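Long-range contacts in enzyme subtilase SubTY from Bacillus sp. TY145 (Bacillus sp., PDB 5FFN), which is a subtilase that binds calcium and sodium ions and probably hydrolyses peptide bonds in proteins as a serine endopeptidase: residues A[22-27]-A[261-266]; A[31-36]-A[75-80]; A[120-125]-A[150-155]; A[134-139]-A[161-166]. All coordinates share one frame; numbering follows the deposited sequence.

Contact 1: residues A[22-27]-A[261-266]; sequences KTTGGS and AAKIWS
Lys-263 reaches from helix 250-267 to the loop ahead of strand 29-35 and grips the carbonyl of Thr-24. From CB the chain runs straight, CG lying anti to the backbone N (chi1 -173°). CG passes 4.5 Å from Gly-25 CA, and CD and CE then run on past Thr-24 O without bonding. A bend at the last torsion (chi4 60°) turns NZ back to donate to Thr-24 O at 2.7 Å, from above the carbonyl plane rather than along a lone pair. NZ is also hydrogen-bonded to Tyr-15 OH. One turn further on, Ser-266 OG donates to Ser-27 O at 2.6 Å, in the carbonyl plane and on a lone pair. Between these two grips the loop lies close to the helix: Ser-266 CB is only 3.4 Å from Gly-26 CA, and that CA also makes a CH···O contact with Ala-262 O. At Gly-25 a CB would crowd Lys-263 CG, and the backbone angles by themselves already call for glycine. A water joins Gly-26 N to Lys-263 O. This is tertiary packing of a loop on a helix at the margin of the subtilase fold, joining the chain before strand 29-35 to the C-terminal part of helix 250-267.

Contact 2: residues A[31-36]-A[75-80]; sequences VAVLDT and HVAGTV
A strand and a helix of the subtilisin-like alpha/beta core meet here beside the probable catalytic triad, in which Asp-35 would be the acid, His-72 the base and Ser-251 the nucleophile. Val-33, Val-31 and Asp-35, alternate residues of strand 29-35, turn one face toward helix 72-81. Segments 31-35 and 75-80 run nearly antiparallel, at 160°, their axes 9.3 Å apart. Val-31 holds Val-80 CG1 between its two branches, CG2 at 3.7 Å and CG1 at 3.8 Å. In Val-80 that methyl lies anti to the backbone N (chi1 177°), which carries it forward to the strand. Val-33 divides its methyls: CG1 meets Val-76 CG1 at 3.9 Å, while CG2 rests more loosely against Ala-77 CB at 4.3 Å. The other methyl of Val-76, CG2, lies 3.8 Å from Asp-35 OD2, an apolar neighbour for that carboxylate oxygen. OD1 has two partners: Thr-36 N donates to its anti lone pair at 2.6 Å, and His-72 ND1 is also hydrogen-bonded to it. These bonds fix the carboxylate's rotation beside the histidine. An alanine in place of Asp-35 would probably leave His-72 ND1 and Thr-36 N without their shared acceptor and open a gap beside Val-76. Strand 29-35 lies between strands 99-104 and 134-142; its opposite face, through Ala-32 and Leu-34, packs on helix 114-131, while Val-80 and Thr-79 of helix 72-81 touch helix 250-267.

Contact 3: residues A[120-125]-A[150-155]; sequences AIRHVA and IASAVD
Ile-121 and Arg-122 join helix 114-131 to helix 148-159, two neighbouring helices that pack on one side of the central sheet of the alpha/beta fold. The axes of segments 120-125 and 150-155 lie 8.5 Å apart and differ in direction by 9°; the backbones come nearest at Arg-122 and the small Ala-153, whose CA atoms are 5.5 Å apart. The apolar part is built on Ile-121, which splits its branches. CG2 presses against the backbone of the partner helix, 3.4 Å from Ala-153 O, while CB lies against Ala-153 CB at 3.8 Å. The other branch, CG1, lies beside the backbone N and anti to the carbonyl carbon (chi1 -62°), and it carries CD1 between two residues one turn apart, Ile-150 CG2 and Val-154 CG2, each 4.0 Å away. The isoleucine thus meets three residues of helix 148-159, and it also touches Leu-34, Ile-137 and Met-139 of the sheet. Arg-122 combines an apolar stem with a polar tip. It runs extended from CG to NE, its CG 3.8 Å from Ala-153 CB, and takes its guanidinium along the partly exposed side of the helix pair, where the group also makes a cation-pi contact with Tyr-156. An alanine in place of Arg-122 lacks the stem and the guanidinium, and would probably leave a gap beside Ala-153 and deprive Ser-152 OG and the Tyr-156 ring of their cationic partner. At the tip, NH2 meets Ser-152 OG edge-on, in the guanidinium plane, at 2.8 Å, but the N-H···O angle of 125° makes this a weak bond.

Contact 4: residues A[134-139]-A[161-166]; sequences KVVINM and GVLIVA
Ile-137 and Leu-163 take part in a parallel ladder between strands 134-142 and 163-167, in which the axes of segments 134-139 and 163-166 lie 4.7 Å apart, turned by 20°. With helix 148-159 between them in the chain, the strands form a beta-alpha-beta crossover of the central sheet. Four backbone bonds alternate across it. Leu-163 N donates to Val-135 O, the longest at 3.2 Å, and Ile-137 N to Leu-163 O at 2.8 Å. Val-165 N then donates to Ile-137 O, and Met-139 N to Val-165 O, both at 2.9 Å. Before the ladder, where Gly-161 ends helix 148-159 in a Schellman motif, a water links Val-135 N to Gly-161 O.

The side chains divide between the two faces. On that of Val-136, Leu-163, Asn-138 and Val-165, Val-136 CG1 touches Leu-163 CD2 and, more closely, Val-165 CG2 at 3.8 Å. Asn-138 stands on this face too, toward helix 250-267, and its ND2 is hydrogen-bonded to Ser-140 OG. On the other face, that of helix 114-131, Ile-137 has CG1 beside the backbone N and anti to the carbonyl carbon (chi1 -73°). Thus placed, CG1 meets Val-162 CG1 at 3.7 Å, while CD1 lies alongside Ile-164 CG1. Met-139 follows Ile-164 side by side, both pointing the same way. Its chain bends at the last torsion, chi3 -72°, which brings the terminal methyl CE to within 3.6 Å of Ile-164 CG2.

Contacts 2, 3 and 4 are buried, contact 2 nearest the chain's centre; contact 1 is partly buried at the margin. Contacts 2 and 4 share the central sheet: strands 29-35 and 134-142 are neighbours, and Ala-32 is probably hydrogen-bonded to Val-136 and Asn-138. Contact 3 lies on one side of that sheet, where Leu-34, Val-135, Ile-137 and Met-139 meet Ile-121 and Val-124, while the helix of contact 2 lies on the other. The helix of contact 1 reaches inward: Ala-262 touches Val-31, and Trp-265 packs on Lys-134 and Val-136. Chemistry follows place: backbone bonds in contact 4, valine methyls and one carboxylate in contact 2, apolar packing with one weak polar bond at the partly exposed side in contact 3, and side-chain donors, glycines and waters in contact 1.

Contact 1: residues A[22-27]-A[261-266]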
# COMPACT_ATOMS: atom_id res chain seq x y z
N LYS A 22 16.99 -14.05 7.51
CA LYS A 22 17.16 -12.62 7.61
C LYS A 22 17.30 -11.97 6.23
O LYS A 22 17.53 -12.65 5.22
CB LYS A 22 18.36 -12.24 8.48
CG LYS A 22 19.72 -12.64 7.96
CD LYS A 22 20.85 -11.90 8.74
CE LYS A 22 21.05 -10.47 8.25
NZ LYS A 22 22.30 -9.87 8.80
N THR A 23 17.16 -10.66 6.20
CA THR A 23 17.28 -9.89 4.97
C THR A 23 18.38 -8.87 5.13
O THR A 23 18.84 -8.64 6.25
CB THR A 23 15.95 -9.18 4.65
OG1 THR A 23 15.61 -8.31 5.73
CG2 THR A 23 14.85 -10.19 4.38
N THR A 24 18.75 -8.24 4.02
CA THR A 24 19.73 -7.17 3.95
C THR A 24 19.38 -6.18 2.82
O THR A 24 18.63 -6.49 1.88
CB THR A 24 21.19 -7.68 3.64
OG1 THR A 24 21.18 -8.33 2.37
CG2 THR A 24 21.66 -8.64 4.68
N GLY A 25 19.92 -4.98 2.93
CA GLY A 25 19.84 -4.04 1.83
C GLY A 25 19.04 -2.77 2.12
O GLY A 25 18.33 -2.68 3.13
N GLY A 26 19.16 -1.82 1.19
CA GLY A 26 18.47 -0.53 1.24
C GLY A 26 19.25 0.62 1.86
O GLY A 26 18.75 1.73 1.97
N SER A 27 20.51 0.39 2.24
CA SER A 27 21.31 1.45 2.82
C SER A 27 21.43 2.66 1.88
O SER A 27 21.63 2.55 0.67
CB SER A 27 22.69 0.91 3.27
OG SER A 27 23.47 0.75 2.14
N ALA A 261 12.03 -1.76 -4.11
CA ALA A 261 12.56 -0.56 -4.75
C ALA A 261 13.80 0.01 -4.00
O ALA A 261 14.83 0.34 -4.62
CB ALA A 261 11.47 0.52 -4.87
N ALA A 262 13.69 0.13 -2.68
CA ALA A 262 14.81 0.67 -1.85
C ALA A 262 16.05 -0.22 -1.93
O ALA A 262 17.20 0.28 -2.02
CB ALA A 262 14.37 0.82 -0.42
N LYS A 263 15.81 -1.53 -1.90
CA LYS A 263 16.84 -2.55 -2.01
C LYS A 263 17.59 -2.44 -3.34
O LYS A 263 18.84 -2.41 -3.35
CB LYS A 263 16.26 -3.94 -1.77
CG LYS A 263 17.29 -5.09 -1.70
CD LYS A 263 16.59 -6.44 -1.61
CE LYS A 263 17.55 -7.61 -1.68
NZ LYS A 263 18.58 -7.65 -0.57
N ILE A 264 16.83 -2.34 -4.44
CA ILE A 264 17.39 -2.18 -5.77
C ILE A 264 18.20 -0.87 -5.86
O ILE A 264 19.36 -0.85 -6.32
CB ILE A 264 16.29 -2.25 -6.86
CG1 ILE A 264 15.62 -3.65 -6.86
CG2 ILE A 264 16.81 -1.89 -8.25
CD1 ILE A 264 14.32 -3.71 -7.70
N TRP A 265 17.61 0.21 -5.34
CA TRP A 265 18.21 1.53 -5.47
C TRP A 265 19.55 1.63 -4.73
O TRP A 265 20.49 2.22 -5.22
CB TRP A 265 17.27 2.61 -4.95
CG TRP A 265 17.39 3.90 -5.65
CD1 TRP A 265 18.35 4.29 -6.57
CD2 TRP A 265 16.46 4.98 -5.58
NE1 TRP A 265 18.08 5.55 -7.04
CE2 TRP A 265 16.91 5.99 -6.47
CE3 TRP A 265 15.29 5.20 -4.85
CZ2 TRP A 265 16.23 7.19 -6.64
CZ3 TRP A 265 14.63 6.43 -5.01
CH2 TRP A 265 15.09 7.37 -5.91
N SER A 266 19.58 1.04 -3.54
CA SER A 266 20.77 0.99 -2.70
C SER A 266 21.89 0.25 -3.41
O SER A 266 23.06 0.67 -3.35
CB SER A 266 20.45 0.32 -1.38
OG SER A 266 21.64 0.23 -0.59
O HOH W 1 20.47 -3.01 -1.24
O HOH W 2 24.20 2.15 -1.30

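Contact 2: residues A[31-36]-A[75-80]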
# COMPACT_ATOMS: atom_id res chain seq x y z
N VAL A 31 12.64 5.62 2.74
CA VAL A 31 11.24 5.27 2.39
C VAL A 31 10.32 6.12 3.26
O VAL A 31 10.36 6.07 4.52
CB VAL A 31 10.93 3.78 2.50
CG1 VAL A 31 9.48 3.52 2.06
CG2 VAL A 31 11.91 2.97 1.64
N ALA A 32 9.51 6.93 2.57
CA ALA A 32 8.51 7.77 3.23
C ALA A 32 7.19 7.01 3.30
O ALA A 32 6.52 6.76 2.28
CB ALA A 32 8.36 9.11 2.53
N VAL A 33 6.85 6.60 4.52
CA VAL A 33 5.60 5.88 4.78
C VAL A 33 4.56 6.90 5.23
O VAL A 33 4.60 7.42 6.38
CB VAL A 33 5.78 4.75 5.80
CG1 VAL A 33 4.44 4.12 6.16
CG2 VAL A 33 6.76 3.72 5.27
N LEU A 34 3.64 7.19 4.31
CA LEU A 34 2.58 8.20 4.50
C LEU A 34 1.34 7.41 4.92
O LEU A 34 0.69 6.77 4.11
CB LEU A 34 2.35 9.02 3.23
CG LEU A 34 3.20 10.27 3.03
CD1 LEU A 34 4.73 9.95 3.05
CD2 LEU A 34 2.78 11.02 1.74
N ASP A 35 1.04 7.45 6.21
CA ASP A 35 0.12 6.49 6.76
C ASP A 35 -0.45 6.95 8.11
O ASP A 35 -0.54 8.16 8.38
CB ASP A 35 0.83 5.12 6.88
CG ASP A 35 -0.12 3.95 6.71
OD1 ASP A 35 -1.00 3.78 7.57
OD2 ASP A 35 0.04 3.21 5.71
N THR A 36 -0.87 6.00 8.94
CA THR A 36 -1.46 6.32 10.26
C THR A 36 -0.44 6.76 11.35
O THR A 36 -0.82 6.93 12.51
CB THR A 36 -2.28 5.14 10.80
OG1 THR A 36 -1.41 4.02 11.06
CG2 THR A 36 -3.39 4.77 9.85
N HIS A 75 2.72 -1.49 10.68
CA HIS A 75 2.69 -2.75 9.98
C HIS A 75 3.34 -2.55 8.58
O HIS A 75 4.26 -3.27 8.19
CB HIS A 75 1.26 -3.25 9.93
CG HIS A 75 1.13 -4.67 9.51
ND1 HIS A 75 1.20 -5.07 8.19
CD2 HIS A 75 1.02 -5.80 10.24
CE1 HIS A 75 1.10 -6.39 8.13
NE2 HIS A 75 0.98 -6.86 9.36
N VAL A 76 2.90 -1.52 7.89
CA VAL A 76 3.43 -1.18 6.58
C VAL A 76 4.94 -0.89 6.63
O VAL A 76 5.72 -1.43 5.86
CB VAL A 76 2.59 0.01 5.98
CG1 VAL A 76 3.28 0.62 4.82
CG2 VAL A 76 1.20 -0.44 5.60
N ALA A 77 5.36 -0.10 7.60
CA ALA A 77 6.73 0.27 7.73
C ALA A 77 7.60 -0.99 7.97
O ALA A 77 8.72 -1.09 7.42
CB ALA A 77 6.88 1.27 8.84
N GLY A 78 7.10 -1.92 8.77
CA GLY A 78 7.85 -3.15 9.09
C GLY A 78 8.10 -4.01 7.84
O GLY A 78 9.18 -4.59 7.66
N THR A 79 7.12 -4.02 6.95
CA THR A 79 7.25 -4.82 5.72
C THR A 79 8.34 -4.19 4.88
O THR A 79 9.17 -4.90 4.28
CB THR A 79 5.88 -4.94 4.99
OG1 THR A 79 4.94 -5.72 5.77
CG2 THR A 79 6.05 -5.62 3.62
N VAL A 80 8.40 -2.84 4.87
CA VAL A 80 9.44 -2.16 4.13
C VAL A 80 10.84 -2.48 4.69
O VAL A 80 11.79 -2.81 3.94
CB VAL A 80 9.26 -0.63 4.14
CG1 VAL A 80 10.39 0.07 3.42
CG2 VAL A 80 7.95 -0.21 3.47

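Contact 3: residues A[120-125]-A[150-155]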
# COMPACT_ATOMS: atom_id res chain seq x y z
N ALA A 120 1.60 16.35 2.54
CA ALA A 120 2.64 15.42 2.93
C ALA A 120 3.49 14.95 1.73
O ALA A 120 4.71 14.94 1.80
CB ALA A 120 2.06 14.25 3.66
N ILE A 121 2.84 14.64 0.61
CA ILE A 121 3.54 14.25 -0.65
C ILE A 121 4.48 15.35 -1.16
O ILE A 121 5.65 15.13 -1.45
CB ILE A 121 2.53 13.88 -1.75
CG1 ILE A 121 1.69 12.69 -1.32
CG2 ILE A 121 3.24 13.56 -3.07
CD1 ILE A 121 0.42 12.49 -2.17
N ARG A 122 3.95 16.56 -1.25
CA ARG A 122 4.74 17.73 -1.63
C ARG A 122 5.91 17.98 -0.70
O ARG A 122 7.01 18.29 -1.17
CB ARG A 122 3.86 18.96 -1.72
CG ARG A 122 2.85 18.84 -2.81
CD ARG A 122 1.94 20.05 -2.90
NE ARG A 122 1.27 20.08 -4.19
CZ ARG A 122 1.76 20.64 -5.30
NH1 ARG A 122 2.90 21.27 -5.30
NH2 ARG A 122 1.05 20.59 -6.41
N HIS A 123 5.68 17.79 0.60
CA HIS A 123 6.72 17.95 1.60
C HIS A 123 7.85 16.91 1.41
O HIS A 123 9.02 17.26 1.44
CB HIS A 123 6.12 17.93 2.99
CG HIS A 123 7.11 18.23 4.07
ND1 HIS A 123 7.54 19.51 4.37
CD2 HIS A 123 7.78 17.41 4.91
CE1 HIS A 123 8.44 19.46 5.34
NE2 HIS A 123 8.60 18.20 5.70
N VAL A 124 7.51 15.66 1.17
CA VAL A 124 8.52 14.65 0.83
C VAL A 124 9.41 15.15 -0.31
O VAL A 124 10.63 15.09 -0.21
CB VAL A 124 7.90 13.27 0.44
CG1 VAL A 124 8.99 12.30 -0.07
CG2 VAL A 124 7.14 12.66 1.58
N ALA A 125 8.79 15.61 -1.40
CA ALA A 125 9.49 16.07 -2.60
C ALA A 125 10.43 17.24 -2.28
O ALA A 125 11.59 17.24 -2.69
CB ALA A 125 8.51 16.46 -3.67
N ILE A 150 -4.50 15.34 -4.66
CA ILE A 150 -3.48 14.31 -4.44
C ILE A 150 -2.69 14.06 -5.75
O ILE A 150 -1.44 13.91 -5.71
CB ILE A 150 -4.11 13.04 -3.85
CG1 ILE A 150 -4.48 13.30 -2.40
CG2 ILE A 150 -3.15 11.81 -3.94
CD1 ILE A 150 -5.23 12.17 -1.72
N ALA A 151 -3.38 14.03 -6.86
CA ALA A 151 -2.74 13.77 -8.17
C ALA A 151 -1.73 14.86 -8.50
O ALA A 151 -0.60 14.57 -8.95
CB ALA A 151 -3.80 13.70 -9.29
N SER A 152 -2.11 16.13 -8.24
CA SER A 152 -1.19 17.25 -8.43
C SER A 152 0.10 17.07 -7.60
O SER A 152 1.23 17.29 -8.12
CB SER A 152 -1.88 18.56 -8.07
OG SER A 152 -0.96 19.65 -8.16
N ALA A 153 -0.08 16.62 -6.37
CA ALA A 153 1.05 16.39 -5.43
C ALA A 153 1.93 15.25 -5.92
O ALA A 153 3.18 15.35 -5.94
CB ALA A 153 0.52 16.12 -4.07
N VAL A 154 1.30 14.16 -6.37
CA VAL A 154 2.05 13.02 -6.91
C VAL A 154 2.91 13.47 -8.10
O VAL A 154 4.09 13.09 -8.18
CB VAL A 154 1.09 11.87 -7.28
CG1 VAL A 154 1.77 10.85 -8.24
CG2 VAL A 154 0.52 11.24 -6.02
N ASP A 155 2.33 14.25 -9.02
CA ASP A 155 3.07 14.73 -10.21
C ASP A 155 4.22 15.65 -9.82
O ASP A 155 5.26 15.61 -10.43
CB ASP A 155 2.16 15.37 -11.24
CG ASP A 155 1.21 14.35 -11.88
OD1 ASP A 155 1.47 13.14 -11.74
OD2 ASP A 155 0.21 14.77 -12.47

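Contact 4: residues A[134-139]-A[161-166]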
# COMPACT_ATOMS: atom_id res chain seq x y z
N LYS A 134 17.56 10.03 -1.97
CA LYS A 134 16.83 9.09 -2.84
C LYS A 134 15.66 8.58 -1.99
O LYS A 134 15.85 7.98 -0.95
CB LYS A 134 17.73 7.95 -3.30
CG LYS A 134 18.85 8.39 -4.22
CD LYS A 134 19.83 7.29 -4.50
CE LYS A 134 21.17 7.85 -4.99
NZ LYS A 134 21.03 8.96 -5.95
N VAL A 135 14.43 8.87 -2.43
CA VAL A 135 13.28 8.63 -1.62
C VAL A 135 12.21 7.88 -2.41
O VAL A 135 11.93 8.21 -3.56
CB VAL A 135 12.65 9.95 -1.07
CG1 VAL A 135 11.49 9.66 -0.10
CG2 VAL A 135 13.73 10.86 -0.43
N VAL A 136 11.64 6.88 -1.77
CA VAL A 136 10.49 6.18 -2.29
C VAL A 136 9.31 6.48 -1.33
O VAL A 136 9.43 6.28 -0.12
CB VAL A 136 10.72 4.67 -2.28
CG1 VAL A 136 9.49 3.91 -2.89
CG2 VAL A 136 12.00 4.31 -3.05
N ILE A 137 8.20 6.95 -1.88
CA ILE A 137 6.98 7.14 -1.12
C ILE A 137 6.19 5.85 -1.19
O ILE A 137 5.97 5.30 -2.28
CB ILE A 137 6.13 8.26 -1.69
CG1 ILE A 137 6.78 9.60 -1.39
CG2 ILE A 137 4.71 8.17 -1.14
CD1 ILE A 137 6.09 10.82 -2.07
N ASN A 138 5.75 5.40 -0.03
CA ASN A 138 4.75 4.38 0.11
C ASN A 138 3.42 4.94 0.55
O ASN A 138 3.32 5.55 1.64
CB ASN A 138 5.22 3.35 1.15
CG ASN A 138 4.30 2.13 1.26
OD1 ASN A 138 4.68 1.04 0.82
ND2 ASN A 138 3.10 2.29 1.90
N MET A 139 2.39 4.71 -0.26
CA MET A 139 1.02 5.09 0.10
C MET A 139 0.09 3.89 0.03
O MET A 139 -0.48 3.51 -1.02
CB MET A 139 0.50 6.24 -0.76
CG MET A 139 1.03 7.57 -0.33
SD MET A 139 0.27 8.95 -1.21
CE MET A 139 1.01 8.77 -2.83
N GLY A 161 11.95 13.71 -8.80
CA GLY A 161 12.76 12.48 -8.71
C GLY A 161 12.44 11.52 -7.58
O GLY A 161 13.31 10.75 -7.15
N VAL A 162 11.22 11.62 -7.03
CA VAL A 162 10.75 10.75 -5.94
C VAL A 162 9.88 9.64 -6.56
O VAL A 162 8.98 9.93 -7.36
CB VAL A 162 9.88 11.53 -4.90
CG1 VAL A 162 9.32 10.57 -3.83
CG2 VAL A 162 10.70 12.63 -4.20
N LEU A 163 10.19 8.38 -6.25
CA LEU A 163 9.37 7.26 -6.74
C LEU A 163 8.11 7.18 -5.86
O LEU A 163 8.21 7.25 -4.63
CB LEU A 163 10.13 5.95 -6.62
CG LEU A 163 9.43 4.73 -7.22
CD1 LEU A 163 9.29 4.91 -8.73
CD2 LEU A 163 10.17 3.49 -6.86
N ILE A 164 6.96 6.98 -6.47
CA ILE A 164 5.70 6.82 -5.74
C ILE A 164 5.15 5.41 -5.98
O ILE A 164 4.86 5.02 -7.14
CB ILE A 164 4.62 7.91 -6.12
CG1 ILE A 164 5.12 9.34 -5.83
CG2 ILE A 164 3.34 7.71 -5.36
CD1 ILE A 164 5.61 10.01 -7.03
N VAL A 165 4.94 4.72 -4.88
CA VAL A 165 4.39 3.37 -4.88
C VAL A 165 3.11 3.38 -4.05
O VAL A 165 3.11 3.88 -2.92
CB VAL A 165 5.42 2.35 -4.33
CG1 VAL A 165 4.84 0.95 -4.44
CG2 VAL A 165 6.76 2.42 -5.10
N ALA A 166 1.99 2.88 -4.61
CA ALA A 166 0.69 3.04 -4.00
C ALA A 166 -0.20 1.81 -4.24
O ALA A 166 -0.08 1.09 -5.25
CB ALA A 166 -0.02 4.31 -4.46
O HOH W 3 14.25 10.97 -4.50